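Local coordinates for protein rhamnosidase B (Bacillus sp., PDB 2OKX) that probably releases terminal alpha-L-rhamnose from glycosides by hydrolysis, as an alpha-L-rhamnosidase of glycoside hydrolase family 78, at residues R638-A641 against G645-A648. Residues are numbered along the deposited sequence; the frame is centred on the assembly and turned at random.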
loop_
_atom_site.group_PDB
_atom_site.type_symbol
_atom_site.label_atom_id
_atom_site.label_comp_id
_atom_site.label_asym_id
_atom_site.label_seq_id
_atom_site.Cartn_x
_atom_site.Cartn_y
_atom_site.Cartn_z
ATOM N N ARG A 638 11.722 -20.761 0.297
ATOM C CA ARG A 638 12.933 -21.477 0.660
ATOM C C ARG A 638 13.573 -20.823 1.881
ATOM O O ARG A 638 13.935 -21.497 2.843
ATOM C CB ARG A 638 13.946 -21.459 -0.488
ATOM C CG ARG A 638 15.289 -22.038 -0.066
ATOM C CD ARG A 638 16.366 -21.923 -1.122
ATOM N NE ARG A 638 17.618 -22.487 -0.624
ATOM C CZ ARG A 638 18.715 -22.661 -1.355
ATOM N NH1 ARG A 638 18.729 -22.311 -2.634
ATOM N NH2 ARG A 638 19.798 -23.192 -0.807
ATOM N N GLU A 639 13.711 -19.500 1.833
ATOM C CA GLU A 639 14.326 -18.768 2.933
ATOM C C GLU A 639 13.547 -18.911 4.233
ATOM O O GLU A 639 14.137 -18.989 5.304
ATOM C CB GLU A 639 14.500 -17.299 2.541
ATOM C CG GLU A 639 15.604 -17.109 1.513
ATOM C CD GLU A 639 15.689 -15.704 0.953
ATOM O OE1 GLU A 639 16.743 -15.365 0.384
ATOM O OE2 GLU A 639 14.707 -14.943 1.062
ATOM N N TYR A 640 12.222 -18.965 4.139
ATOM C CA TYR A 640 11.393 -19.122 5.326
ATOM C C TYR A 640 11.568 -20.525 5.899
ATOM O O TYR A 640 11.681 -20.704 7.111
ATOM C CB TYR A 640 9.916 -18.903 4.988
ATOM C CG TYR A 640 8.990 -19.237 6.133
ATOM C CD1 TYR A 640 8.773 -18.333 7.174
ATOM C CD2 TYR A 640 8.356 -20.479 6.197
ATOM C CE1 TYR A 640 7.946 -18.659 8.250
ATOM C CE2 TYR A 640 7.530 -20.816 7.267
ATOM C CZ TYR A 640 7.327 -19.904 8.287
ATOM O OH TYR A 640 6.498 -20.238 9.331
ATOM N N ALA A 641 11.570 -21.519 5.017
ATOM C CA ALA A 641 11.732 -22.907 5.437
ATOM C C ALA A 641 13.086 -23.112 6.109
ATOM O O ALA A 641 13.193 -23.834 7.104
ATOM C CB ALA A 641 11.598 -23.835 4.230
ATOM N N GLY A 645 13.246 -23.833 9.843
ATOM C CA GLY A 645 13.533 -25.253 9.882
ATOM C C GLY A 645 12.205 -25.988 9.916
ATOM O O GLY A 645 12.124 -27.127 10.371
ATOM N N ASN A 646 11.161 -25.323 9.423
ATOM C CA ASN A 646 9.812 -25.880 9.406
ATOM C C ASN A 646 9.576 -26.776 8.187
ATOM O O ASN A 646 9.065 -26.330 7.162
ATOM C CB ASN A 646 8.789 -24.737 9.437
ATOM C CG ASN A 646 7.364 -25.223 9.656
ATOM O OD1 ASN A 646 6.462 -24.426 9.920
ATOM N ND2 ASN A 646 7.154 -26.527 9.544
ATOM N N GLU A 647 9.955 -28.043 8.317
ATOM C CA GLU A 647 9.792 -29.013 7.239
ATOM C C GLU A 647 8.330 -29.237 6.870
ATOM O O GLU A 647 8.012 -29.491 5.709
ATOM C CB GLU A 647 10.438 -30.348 7.630
ATOM C CG GLU A 647 11.955 -30.360 7.482
ATOM C CD GLU A 647 12.586 -31.654 7.966
ATOM O OE1 GLU A 647 13.762 -31.906 7.627
ATOM O OE2 GLU A 647 11.913 -32.415 8.693
ATOM N N ALA A 648 7.446 -29.144 7.857
ATOM C CA ALA A 648 6.019 -29.332 7.623
ATOM C C ALA A 648 5.519 -28.307 6.615
ATOM O O ALA A 648 4.735 -28.632 5.722
ATOM C CB ALA A 648 5.251 -29.205 8.929
#
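Gly645 N donates a hydrogen bond to Ala641 O, with 2.7 Å between the two atoms. The bond is bent, with an N-H...O angle of 131°, and the donor sits above the carbonyl plane, 36° out of it. Ala641 CB packs on Leu712 of helix 696-715. Gly645 is where the chain leaves helix 627-644. Its phi is positive, at 72°, a value that suits glycine and turns the backbone out of the helix. Asn646 follows, and its N makes a second, weak bond to Ala641 O across 3.4 Å. One carbonyl oxygen therefore receives two successive backbone N-H groups at the helix end. Asn646 N also bonds to Thr644 OG1. Asn646 CB points toward residues 638-641, and the amide end of the side chain lies near the Tyr640 hydroxyl. The Tyr640 ring lies against Val597 and Leu601 of helix 595-603 and meets Phe649 edge-to-face. Asn646 centres an inverse gamma turn, in which Glu647 N makes a weak bond to Gly645 O. Asn646 is also the N-cap residue of helix 647-665, which starts at Glu647. This is a tight helix-to-helix turn between consecutive helices of the mainly helical six-hairpin glycosidase domain, the (alpha/alpha)6 barrel of family 78.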